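Local coordinates for protein aminopentol aminotransferase (Sphingopyxis macrogoltabida, PDB 6HBS) that transfers the amino group of aminopentol (hydrolysed fumonisin B1) to pyruvate with the help of pyridoxal 5'-phosphate, a step in fumonisin B1 degradation, at residues 55-59 with 388-392; 342-348 with 374-380; 32-36 with 362-366. All coordinates share one frame; numbering follows the deposited sequence.

Interaction 1 (55-59 with 388-392); sequences YIDYM and DVTET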
ATOM      1  N   TYR A  55      25.925  10.044   5.692  1.00 20.38           N
ATOM      2  CA  TYR A  55      25.257  10.846   6.698  1.00 19.24           C
ATOM      3  C   TYR A  55      24.777   9.931   7.810  1.00 19.28           C
ATOM      4  O   TYR A  55      24.132   8.887   7.548  1.00 18.83           O
ATOM      5  CB  TYR A  55      24.038  11.615   6.165  1.00 19.92           C
ATOM      6  CG  TYR A  55      24.285  12.412   4.915  1.00 19.48           C
ATOM      7  CD1 TYR A  55      24.146  11.820   3.671  1.00 20.43           C
ATOM      8  CD2 TYR A  55      24.709  13.729   4.965  1.00 20.22           C
ATOM      9  CE1 TYR A  55      24.393  12.531   2.516  1.00 20.98           C
ATOM     10  CE2 TYR A  55      24.997  14.442   3.812  1.00 20.57           C
ATOM     11  CZ  TYR A  55      24.797  13.852   2.583  1.00 20.46           C
ATOM     12  OH  TYR A  55      25.017  14.519   1.415  1.00 22.82           O
ATOM     13  N   ILE A  56      25.032  10.351   9.053  1.00 17.89           N
ATOM     14  CA  ILE A  56      24.342   9.761  10.171  1.00 17.61           C
ATOM     15  C   ILE A  56      22.882  10.224  10.069  1.00 17.87           C
ATOM     16  O   ILE A  56      22.605  11.429  10.032  1.00 19.29           O
ATOM     17  CB  ILE A  56      24.993  10.146  11.510  1.00 17.70           C
ATOM     18  CG1 ILE A  56      26.472   9.745  11.555  1.00 20.81           C
ATOM     19  CG2 ILE A  56      24.220   9.504  12.642  1.00 17.34           C
ATOM     20  CD1 ILE A  56      27.240  10.360  12.723  1.00 22.94           C
ATOM     21  N   ASP A  57      21.959   9.254  10.028  1.00 17.61           N
ATOM     22  CA  ASP A  57      20.599   9.511   9.564  1.00 17.49           C
ATOM     23  C   ASP A  57      19.631   9.680  10.749  1.00 17.05           C
ATOM     24  O   ASP A  57      19.267   8.706  11.363  1.00 18.40           O
ATOM     25  CB  ASP A  57      20.176   8.386   8.623  1.00 17.75           C
ATOM     26  CG  ASP A  57      18.710   8.420   8.225  1.00 17.39           C
ATOM     27  OD1 ASP A  57      18.155   9.530   8.119  1.00 17.45           O
ATOM     28  OD2 ASP A  57      18.130   7.322   8.125  1.00 19.91           O
ATOM     29  N   TYR A  58      19.176  10.913  11.023  1.00 16.77           N
ATOM     30  CA  TYR A  58      18.214  11.143  12.110  1.00 17.58           C
ATOM     31  C   TYR A  58      16.773  11.153  11.579  1.00 18.09           C
ATOM     32  O   TYR A  58      15.860  11.439  12.334  1.00 18.42           O
ATOM     33  CB  TYR A  58      18.580  12.389  12.942  1.00 18.17           C
ATOM     34  CG  TYR A  58      19.815  12.135  13.761  1.00 17.73           C
ATOM     35  CD1 TYR A  58      19.733  11.426  14.945  1.00 20.16           C
ATOM     36  CD2 TYR A  58      21.067  12.456  13.286  1.00 19.54           C
ATOM     37  CE1 TYR A  58      20.869  11.117  15.686  1.00 21.38           C
ATOM     38  CE2 TYR A  58      22.217  12.129  13.993  1.00 21.83           C
ATOM     39  CZ  TYR A  58      22.115  11.492  15.220  1.00 21.60           C
ATOM     40  OH  TYR A  58      23.220  11.145  15.940  1.00 21.02           O
ATOM     41  N   MET A  59      16.560  10.770  10.316  1.00 18.40           N
ATOM     42  CA  MET A  59      15.181  10.528   9.835  1.00 18.93           C
ATOM     43  C   MET A  59      14.783   9.061   9.996  1.00 17.95           C
ATOM     44  O   MET A  59      13.604   8.746  10.051  1.00 17.81           O
ATOM     45  CB  MET A  59      15.008  10.900   8.367  1.00 18.57           C
ATOM     46  CG  MET A  59      15.240  12.328   8.050  1.00 20.98           C
ATOM     47  SD  MET A  59      14.689  13.448   9.332  1.00 26.30           S
ATOM     48  CE  MET A  59      12.923  13.238   9.375  1.00 23.19           C
ATOM     49  N   ASP A 388      28.348   7.519  17.239  1.00 24.14           N
ATOM     50  CA  ASP A 388      27.530   8.293  16.305  1.00 23.80           C
ATOM     51  C   ASP A 388      27.110   9.624  16.941  1.00 20.10           C
ATOM     52  O   ASP A 388      27.149  10.640  16.303  1.00 21.27           O
ATOM     53  CB  ASP A 388      26.278   7.523  15.879  1.00 22.79           C
ATOM     54  CG  ASP A 388      26.591   6.314  15.027  1.00 26.15           C
ATOM     55  OD1 ASP A 388      27.654   6.309  14.390  1.00 29.51           O
ATOM     56  OD2 ASP A 388      25.791   5.369  15.055  1.00 27.21           O
ATOM     57  N   VAL A 389      26.627   9.581  18.185  1.00 22.50           N
ATOM     58  CA  VAL A 389      26.165  10.796  18.885  1.00 22.47           C
ATOM     59  C   VAL A 389      27.357  11.752  19.107  1.00 22.86           C
ATOM     60  O   VAL A 389      27.244  12.954  18.876  1.00 21.79           O
ATOM     61  CB  VAL A 389      25.419  10.453  20.186  1.00 23.19           C
ATOM     62  CG1 VAL A 389      24.987  11.720  20.921  1.00 23.05           C
ATOM     63  CG2 VAL A 389      24.199   9.572  19.918  1.00 25.01           C
ATOM     64  N   THR A 390      28.537  11.216  19.445  1.00 22.34           N
ATOM     65  CA  THR A 390      29.697  12.075  19.625  1.00 23.80           C
ATOM     66  C   THR A 390      30.019  12.791  18.325  1.00 23.16           C
ATOM     67  O   THR A 390      30.219  14.016  18.333  1.00 22.54           O
ATOM     68  CB  THR A 390      30.922  11.301  20.128  1.00 25.69           C
ATOM     69  OG1 THR A 390      30.561  10.719  21.371  1.00 28.89           O
ATOM     70  CG2 THR A 390      32.123  12.181  20.356  1.00 29.30           C
ATOM     71  N   GLU A 391      30.059  12.044  17.214  1.00 23.51           N
ATOM     72  CA  GLU A 391      30.394  12.618  15.914  1.00 24.45           C
ATOM     73  C   GLU A 391      29.278  13.565  15.447  1.00 23.40           C
ATOM     74  O   GLU A 391      29.542  14.571  14.767  1.00 21.69           O
ATOM     75  CB  GLU A 391      30.660  11.516  14.878  1.00 29.42           C
ATOM     76  CG  GLU A 391      32.070  10.950  14.958  1.00 35.24           C
ATOM     77  CD  GLU A 391      33.178  12.001  14.952  1.00 40.56           C
ATOM     78  OE1 GLU A 391      33.286  12.756  13.964  1.00 43.42           O
ATOM     79  OE2 GLU A 391      33.885  12.110  15.973  1.00 43.65           O
ATOM     80  N   THR A 392      28.026  13.253  15.805  1.00 22.06           N
ATOM     81  CA  THR A 392      26.928  14.146  15.446  1.00 22.16           C
ATOM     82  C   THR A 392      27.188  15.537  16.051  1.00 21.90           C
ATOM     83  O   THR A 392      27.037  16.570  15.406  1.00 20.31           O
ATOM     84  CB  THR A 392      25.604  13.532  15.901  1.00 22.42           C
ATOM     85  OG1 THR A 392      25.408  12.336  15.134  1.00 22.27           O
ATOM     86  CG2 THR A 392      24.458  14.491  15.743  1.00 23.06           C
TER
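Y58 and T392 make the one hydrogen bond across this contact, their side chains arriving from opposite directions. The phenol OH of Y58 donates to T392 OG1 at 2.6 Å, and the acceptor lies at the edge of the ring, in its plane. OG1 stands anti to the threonine carbonyl carbon (chi1 -66°), which turns it back along the helix to donate in its own right to D388 O at 2.7 Å. The buried hydroxyl is thus a relay between the tyrosine and the helix backbone. D388 O also takes the regular helical bond from T392 N, and the two donors reach it from opposite faces of the carbonyl plane.

The elements joined are strand 54-57, in the small mixed sheet 39-43/46-49/54-57/370-371, and helix 386-405, whose segment axis passes 10.0 Å from that of the strand at 118°. Such a helix-backed small domain, built from both chain ends, belongs to the fold-type I architecture of class-III aminotransferases.

Van der Waals contacts complete the interface: I56 CD1 packs against the relay, 3.6 Å from both D388 O and T392 OG1, and approaches E391 CB at 4.2 Å. T392 CG2 meets the phenol rim, 3.7 Å from Y58 CE2, while L321 of helix 310-332 touches both Y58 and T392.

Charge enters at the helix start, where D388 OD1 forms a salt bridge with R46 and OD2 accepts from T385 N. Beyond Y58, the backbone N of M59 donates to D57 OD1 at 3.0 Å, closing an Asx turn where the strand gives way to loop.

Interaction 2 (342-348 with 374-380); sequences AQMPQIF and PYHNMFL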
ATOM      1  N   ALA A 342      12.781  12.606  23.353  1.00 19.59           N
ATOM      2  CA  ALA A 342      14.134  12.754  22.820  1.00 21.01           C
ATOM      3  C   ALA A 342      14.404  11.728  21.708  1.00 19.64           C
ATOM      4  O   ALA A 342      15.220  12.002  20.830  1.00 20.15           O
ATOM      5  CB  ALA A 342      15.168  12.612  23.914  1.00 20.97           C
ATOM      6  N   GLN A 343      13.730  10.570  21.748  1.00 21.48           N
ATOM      7  CA  GLN A 343      13.900   9.507  20.703  1.00 19.56           C
ATOM      8  C   GLN A 343      13.121   9.823  19.400  1.00 21.06           C
ATOM      9  O   GLN A 343      13.279   9.092  18.394  1.00 18.93           O
ATOM     10  CB  GLN A 343      13.498   8.137  21.273  1.00 18.67           C
ATOM     11  CG  GLN A 343      12.017   7.941  21.600  1.00 20.60           C
ATOM     12  CD  GLN A 343      11.613   8.265  23.019  1.00 20.87           C
ATOM     13  OE1 GLN A 343      12.171   9.175  23.619  1.00 21.13           O
ATOM     14  NE2 GLN A 343      10.635   7.539  23.559  1.00 19.27           N
ATOM     15  N   MET A 344      12.215  10.813  19.418  1.00 19.25           N
ATOM     16  CA  MET A 344      11.514  11.280  18.211  1.00 21.06           C
ATOM     17  C   MET A 344      11.451  12.796  18.257  1.00 19.36           C
ATOM     18  O   MET A 344      10.366  13.360  18.367  1.00 18.85           O
ATOM     19  CB  MET A 344      10.080  10.750  18.122  1.00 21.29           C
ATOM     20  CG  MET A 344      10.011   9.277  17.924  1.00 24.90           C
ATOM     21  SD  MET A 344       8.315   8.623  17.752  1.00 24.33           S
ATOM     22  CE  MET A 344       7.541   9.698  16.553  1.00 25.80           C
ATOM     23  N   PRO A 345      12.607  13.485  18.189  1.00 18.65           N
ATOM     24  CA  PRO A 345      12.662  14.901  18.534  1.00 18.27           C
ATOM     25  C   PRO A 345      12.329  15.848  17.393  1.00 18.19           C
ATOM     26  O   PRO A 345      12.610  15.576  16.223  1.00 18.31           O
ATOM     27  CB  PRO A 345      14.134  15.072  18.994  1.00 18.32           C
ATOM     28  CG  PRO A 345      14.898  14.097  18.139  1.00 19.87           C
ATOM     29  CD  PRO A 345      13.945  12.925  17.922  1.00 19.03           C
ATOM     30  N   GLN A 346      11.686  16.952  17.764  1.00 19.59           N
ATOM     31  CA  GLN A 346      11.528  18.112  16.901  1.00 19.91           C
ATOM     32  C   GLN A 346      12.516  19.156  17.440  1.00 19.92           C
ATOM     33  O   GLN A 346      12.497  19.478  18.635  1.00 20.69           O
ATOM     34  CB  GLN A 346      10.082  18.600  16.955  1.00 20.31           C
ATOM     35  CG  GLN A 346       9.745  19.734  16.005  1.00 20.78           C
ATOM     36  CD  GLN A 346       9.366  19.215  14.640  1.00 23.12           C
ATOM     37  OE1 GLN A 346      10.222  18.711  13.913  1.00 20.81           O
ATOM     38  NE2 GLN A 346       8.081  19.338  14.296  1.00 20.75           N
ATOM     39  N   ILE A 347      13.392  19.638  16.576  1.00 20.11           N
ATOM     40  CA  ILE A 347      14.502  20.505  16.990  1.00 22.48           C
ATOM     41  C   ILE A 347      14.426  21.775  16.138  1.00 19.97           C
ATOM     42  O   ILE A 347      14.864  21.808  15.014  1.00 20.00           O
ATOM     43  CB  ILE A 347      15.856  19.775  16.864  1.00 21.47           C
ATOM     44  CG1 ILE A 347      15.886  18.488  17.693  1.00 23.19           C
ATOM     45  CG2 ILE A 347      16.992  20.716  17.254  1.00 23.31           C
ATOM     46  CD1 ILE A 347      17.147  17.626  17.501  1.00 23.12           C
ATOM     47  N   PHE A 348      13.772  22.788  16.702  1.00 20.48           N
ATOM     48  CA  PHE A 348      13.623  24.075  16.108  1.00 20.69           C
ATOM     49  C   PHE A 348      14.465  25.121  16.866  1.00 22.10           C
ATOM     50  O   PHE A 348      14.957  24.863  17.978  1.00 22.40           O
ATOM     51  CB  PHE A 348      12.154  24.508  16.185  1.00 21.60           C
ATOM     52  CG  PHE A 348      11.166  23.773  15.306  1.00 23.46           C
ATOM     53  CD1 PHE A 348      11.558  22.811  14.385  1.00 23.15           C
ATOM     54  CD2 PHE A 348       9.810  24.069  15.400  1.00 24.55           C
ATOM     55  CE1 PHE A 348      10.622  22.151  13.595  1.00 23.70           C
ATOM     56  CE2 PHE A 348       8.878  23.390  14.626  1.00 24.79           C
ATOM     57  CZ  PHE A 348       9.287  22.449  13.711  1.00 24.98           C
ATOM     58  N   PRO A 374      14.806  20.363   9.450  1.00 21.70           N
ATOM     59  CA  PRO A 374      14.363  21.623  10.040  1.00 23.00           C
ATOM     60  C   PRO A 374      12.853  21.810  10.241  1.00 24.46           C
ATOM     61  O   PRO A 374      12.498  22.791  10.913  1.00 22.56           O
ATOM     62  CB  PRO A 374      14.858  22.647   9.007  1.00 22.48           C
ATOM     63  CG  PRO A 374      14.744  21.934   7.713  1.00 21.24           C
ATOM     64  CD  PRO A 374      15.186  20.527   8.038  1.00 21.66           C
ATOM     65  N   TYR A 375      11.984  20.907   9.712  1.00 23.22           N
ATOM     66  CA  TYR A 375      10.516  21.105   9.933  1.00 23.39           C
ATOM     67  C   TYR A 375       9.754  19.825  10.340  1.00 22.77           C
ATOM     68  O   TYR A 375       8.619  19.925  10.808  1.00 23.81           O
ATOM     69  CB  TYR A 375       9.892  21.872   8.753  1.00 24.10           C
ATOM     70  CG  TYR A 375       9.774  21.143   7.445  1.00 25.19           C
ATOM     71  CD1 TYR A 375       8.861  20.103   7.279  1.00 28.29           C
ATOM     72  CD2 TYR A 375      10.546  21.506   6.355  1.00 26.64           C
ATOM     73  CE1 TYR A 375       8.725  19.430   6.068  1.00 28.22           C
ATOM     74  CE2 TYR A 375      10.434  20.834   5.141  1.00 29.81           C
ATOM     75  CZ  TYR A 375       9.510  19.806   4.993  1.00 29.49           C
ATOM     76  OH  TYR A 375       9.410  19.137   3.811  1.00 29.66           O
ATOM     77  N   HIS A 376      10.362  18.646  10.212  1.00 20.13           N
ATOM     78  CA  HIS A 376       9.719  17.364  10.481  1.00 19.42           C
ATOM     79  C   HIS A 376      10.437  16.708  11.644  1.00 18.62           C
ATOM     80  O   HIS A 376      11.676  16.770  11.734  1.00 20.44           O
ATOM     81  CB  HIS A 376       9.760  16.459   9.239  1.00 20.11           C
ATOM     82  CG  HIS A 376       8.941  15.205   9.307  1.00 20.84           C
ATOM     83  ND1 HIS A 376       9.263  14.144  10.143  1.00 20.45           N
ATOM     84  CD2 HIS A 376       7.848  14.817   8.593  1.00 21.87           C
ATOM     85  CE1 HIS A 376       8.384  13.166   9.974  1.00 21.03           C
ATOM     86  NE2 HIS A 376       7.494  13.558   9.009  1.00 20.97           N
ATOM     87  N   ASN A 377       9.688  16.017  12.503  1.00 17.52           N
ATOM     88  CA  ASN A 377      10.325  15.359  13.615  1.00 18.64           C
ATOM     89  C   ASN A 377      11.298  14.299  13.100  1.00 18.61           C
ATOM     90  O   ASN A 377      11.122  13.738  12.008  1.00 17.63           O
ATOM     91  CB  ASN A 377       9.367  14.715  14.619  1.00 20.32           C
ATOM     92  CG  ASN A 377       8.689  13.473  14.085  1.00 20.94           C
ATOM     93  OD1 ASN A 377       7.663  13.575  13.425  1.00 21.58           O
ATOM     94  ND2 ASN A 377       9.264  12.299  14.347  1.00 18.77           N
ATOM     95  N   MET A 378      12.334  14.064  13.922  1.00 18.72           N
ATOM     96  CA  MET A 378      13.353  13.070  13.671  1.00 17.61           C
ATOM     97  C   MET A 378      13.066  11.817  14.483  1.00 16.09           C
ATOM     98  O   MET A 378      12.060  11.725  15.185  1.00 17.16           O
ATOM     99  CB  MET A 378      14.722  13.687  13.972  1.00 18.18           C
ATOM    100  CG  MET A 378      15.087  14.639  12.875  1.00 19.12           C
ATOM    101  SD  MET A 378      16.384  15.804  13.310  1.00 22.58           S
ATOM    102  CE  MET A 378      15.426  17.018  14.211  1.00 24.04           C
ATOM    103  N   PHE A 379      13.938  10.825  14.322  1.00 16.02           N
ATOM    104  CA  PHE A 379      13.806   9.534  14.925  1.00 17.03           C
ATOM    105  C   PHE A 379      15.189   8.995  15.307  1.00 17.18           C
ATOM    106  O   PHE A 379      16.159   9.191  14.575  1.00 18.14           O
ATOM    107  CB  PHE A 379      13.199   8.528  13.943  1.00 16.51           C
ATOM    108  CG  PHE A 379      11.820   8.846  13.415  1.00 16.79           C
ATOM    109  CD1 PHE A 379      11.636   9.745  12.378  1.00 16.97           C
ATOM    110  CD2 PHE A 379      10.701   8.270  13.995  1.00 18.29           C
ATOM    111  CE1 PHE A 379      10.362   9.997  11.889  1.00 17.07           C
ATOM    112  CE2 PHE A 379       9.425   8.539  13.517  1.00 18.04           C
ATOM    113  CZ  PHE A 379       9.265   9.372  12.446  1.00 17.02           C
ATOM    114  N   LEU A 380      15.241   8.288  16.432  1.00 17.53           N
ATOM    115  CA  LEU A 380      16.406   7.489  16.803  1.00 18.18           C
ATOM    116  C   LEU A 380      16.136   6.019  16.471  1.00 17.92           C
ATOM    117  O   LEU A 380      15.023   5.525  16.621  1.00 18.79           O
ATOM    118  CB  LEU A 380      16.724   7.654  18.292  1.00 18.71           C
ATOM    119  CG  LEU A 380      17.714   8.764  18.638  1.00 19.50           C
ATOM    120  CD1 LEU A 380      19.103   8.464  18.123  1.00 20.15           C
ATOM    121  CD2 LEU A 380      17.232  10.117  18.139  1.00 20.81           C
TER
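M378, M344 and P345 have the largest buried areas where 342-348 runs antiparallel to 374-380. M378 N donates almost straight to P345 O at 2.8 Å (177°), and L380 N donates to Q343 O at 2.9 Å, less straight. The M378 side chain crosses the proline at about a right angle, CB 4.1 Å from P345 CD, then bends at chi3 (-81°) to bring CE to 3.8 Å from I347 CD1. M344 lies alongside N377; its CE touches F379 CE2 at 3.8 Å, and SD stands obliquely 5.3 Å from the F379 ring centroid, a Met-aromatic contact. N377 ND2 sits 3.4 Å above one face of the F379 ring, near the rim, while donating to M378 O.

Q346 lays CG over one face of the F348 ring and sends NE2 to the carbonyl of E203; an alanine here would probably leave E203 O without that donor and uncover the F348 face.

The 374-380 loop passes close to the cofactor: N377 OD1 accepts from R233 of the pyridoxal phosphate pocket, and the side chain of H376 is about 6 Å from bound PLP, placing the contact beside the cofactor site of this fold-type I aminotransferase.

Interaction 3 (32-36 with 362-366); sequences PPEFP and AAACL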
ATOM      1  N   PRO A  32      16.474  23.096   2.139  1.00 27.87           N
ATOM      2  CA  PRO A  32      17.594  23.771   1.481  1.00 30.64           C
ATOM      3  C   PRO A  32      18.115  22.952   0.300  1.00 31.54           C
ATOM      4  O   PRO A  32      18.018  21.719   0.277  1.00 33.14           O
ATOM      5  CB  PRO A  32      18.632  23.972   2.600  1.00 27.10           C
ATOM      6  CG  PRO A  32      17.774  24.012   3.867  1.00 28.59           C
ATOM      7  CD  PRO A  32      16.621  23.042   3.599  1.00 28.04           C
ATOM      8  N   PRO A  33      18.684  23.612  -0.732  1.00 35.26           N
ATOM      9  CA  PRO A  33      19.073  22.923  -1.964  1.00 37.36           C
ATOM     10  C   PRO A  33      20.216  21.919  -1.778  1.00 34.31           C
ATOM     11  O   PRO A  33      20.392  21.040  -2.607  1.00 34.07           O
ATOM     12  CB  PRO A  33      19.465  24.086  -2.900  1.00 39.56           C
ATOM     13  CG  PRO A  33      19.900  25.187  -1.957  1.00 36.02           C
ATOM     14  CD  PRO A  33      18.941  25.059  -0.793  1.00 38.17           C
ATOM     15  N   GLU A  34      20.947  22.035  -0.664  1.00 33.18           N
ATOM     16  CA  GLU A  34      22.052  21.142  -0.334  1.00 33.17           C
ATOM     17  C   GLU A  34      21.563  19.723  -0.020  1.00 29.12           C
ATOM     18  O   GLU A  34      22.353  18.788  -0.049  1.00 26.48           O
ATOM     19  CB  GLU A  34      22.820  21.679   0.876  1.00 37.69           C
ATOM     20  CG  GLU A  34      23.536  22.993   0.593  1.00 41.93           C
ATOM     21  CD  GLU A  34      22.822  24.262   1.010  1.00 42.24           C
ATOM     22  OE1 GLU A  34      21.577  24.264   1.091  1.00 41.67           O
ATOM     23  OE2 GLU A  34      23.525  25.254   1.245  1.00 48.11           O
ATOM     24  N   PHE A  35      20.295  19.573   0.369  1.00 26.51           N
ATOM     25  CA  PHE A  35      19.755  18.265   0.746  1.00 23.79           C
ATOM     26  C   PHE A  35      19.723  17.375  -0.494  1.00 24.74           C
ATOM     27  O   PHE A  35      19.154  17.756  -1.515  1.00 24.79           O
ATOM     28  CB  PHE A  35      18.389  18.391   1.421  1.00 23.02           C
ATOM     29  CG  PHE A  35      18.482  18.699   2.894  1.00 22.29           C
ATOM     30  CD1 PHE A  35      18.675  20.001   3.336  1.00 24.11           C
ATOM     31  CD2 PHE A  35      18.444  17.683   3.830  1.00 23.70           C
ATOM     32  CE1 PHE A  35      18.793  20.277   4.695  1.00 24.72           C
ATOM     33  CE2 PHE A  35      18.581  17.949   5.187  1.00 24.82           C
ATOM     34  CZ  PHE A  35      18.755  19.254   5.616  1.00 25.71           C
ATOM     35  N   PRO A  36      20.372  16.191  -0.455  1.00 22.14           N
ATOM     36  CA  PRO A  36      20.256  15.213  -1.541  1.00 23.31           C
ATOM     37  C   PRO A  36      18.853  14.573  -1.615  1.00 22.02           C
ATOM     38  O   PRO A  36      18.243  14.273  -0.584  1.00 22.26           O
ATOM     39  CB  PRO A  36      21.302  14.156  -1.169  1.00 23.25           C
ATOM     40  CG  PRO A  36      21.378  14.224   0.334  1.00 24.69           C
ATOM     41  CD  PRO A  36      21.186  15.691   0.659  1.00 24.48           C
ATOM     42  N   ALA A 362      20.430  23.161   9.670  1.00 21.34           N
ATOM     43  CA  ALA A 362      20.251  21.807   9.165  1.00 23.29           C
ATOM     44  C   ALA A 362      21.170  21.602   7.958  1.00 22.43           C
ATOM     45  O   ALA A 362      21.809  20.575   7.842  1.00 22.73           O
ATOM     46  CB  ALA A 362      18.778  21.546   8.829  1.00 22.67           C
ATOM     47  N   ALA A 363      21.262  22.608   7.077  1.00 24.08           N
ATOM     48  CA  ALA A 363      22.067  22.450   5.868  1.00 26.77           C
ATOM     49  C   ALA A 363      23.547  22.346   6.247  1.00 27.17           C
ATOM     50  O   ALA A 363      24.286  21.595   5.627  1.00 24.47           O
ATOM     51  CB  ALA A 363      21.848  23.586   4.898  1.00 26.40           C
ATOM     52  N   ALA A 364      23.965  23.140   7.244  1.00 27.43           N
ATOM     53  CA  ALA A 364      25.364  23.164   7.702  1.00 28.45           C
ATOM     54  C   ALA A 364      25.710  21.807   8.325  1.00 26.77           C
ATOM     55  O   ALA A 364      26.813  21.332   8.195  1.00 26.89           O
ATOM     56  CB  ALA A 364      25.580  24.304   8.673  1.00 28.83           C
ATOM     57  N   CYS A 365      24.732  21.155   8.960  1.00 24.75           N
ATOM     58  CA  CYS A 365      24.960  19.812   9.509  1.00 25.74           C
ATOM     59  C   CYS A 365      25.260  18.777   8.404  1.00 25.25           C
ATOM     60  O   CYS A 365      26.011  17.826   8.658  1.00 24.02           O
ATOM     61  CB  CYS A 365      23.783  19.319  10.330  1.00 25.67           C
ATOM     62  SG  CYS A 365      23.553  20.139  11.923  1.00 24.92           S
ATOM     63  N   LEU A 366      24.682  18.935   7.201  1.00 27.42           N
ATOM     64  CA  LEU A 366      24.968  18.008   6.060  1.00 28.98           C
ATOM     65  C   LEU A 366      26.470  17.953   5.776  1.00 28.61           C
ATOM     66  O   LEU A 366      27.003  16.881   5.537  1.00 25.02           O
ATOM     67  CB  LEU A 366      24.257  18.437   4.774  1.00 28.91           C
ATOM     68  CG  LEU A 366      22.745  18.246   4.719  1.00 29.88           C
ATOM     69  CD1 LEU A 366      22.170  18.853   3.427  1.00 29.34           C
ATOM     70  CD2 LEU A 366      22.353  16.782   4.833  1.00 27.70           C
TER
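F35 presents one face of its ring to L366, and the two side chains cross at about a right angle. At its base, F35 CB is 4.3 Å from L366 CD1. With CG anti to the carbonyl carbon (chi1 -83°), the ring swings toward helix 356-367, and CG and CD1 come under the same leucine methyl. This methyl sits over the middle of the ring, 3.6 Å from L366 CD1 to the F35 centroid and only 10° off the normal, a well-centred CH-pi contact. Further out, CE1 passes 4.1 Å from A363 CA, while CE2 on the other flank lies 4.0 Å from the second leucine methyl, L366 CD2. The tip, CZ, ends 3.9 Å from A362 CB, which meets the ring at its edge and in its plane. The ring of Y371 packs edge-to-face with that of F35.

F35 is brought to this position by a type I turn from P32, closed by a bond from F35 N to P32 O. The same turn lets P32 CB pack against A363 CB at 4.0 Å and E34 CB against L366 CD1 at 3.9 Å.

No hydrogen bond crosses between the segments. Small alanines admit the aromatic ring close to the helix and a leucine methyl covers one face, so the attachment of this N-terminal loop to the helix rests on shape and dispersion, although the exposed E34 still brings OE1 to 3.9 Å from A363 CB.

All three contacts are largely buried, but interaction 2 lies nearest the centre of the chain, about 11 Å from it, centre to centre, against 19 and 22 Å for interactions 1 and 3. The chemistry differs accordingly: paired backbones and methionines next to the cofactor pocket, a hydroxyl relay in interaction 1, and mostly apolar contacts with no hydrogen bond in interaction 3, where E34 is exposed. Interaction 1 joins the small sheet to helix 386-405 and interaction 3 joins loop 32-36 to helix 356-367; Y55 of the sheet touches both P36 and L366. Interactions 1 and 2 meet through a probable hydrogen bond from F379 N to Y58 O, and P374 touches A362 to join interactions 2 and 3.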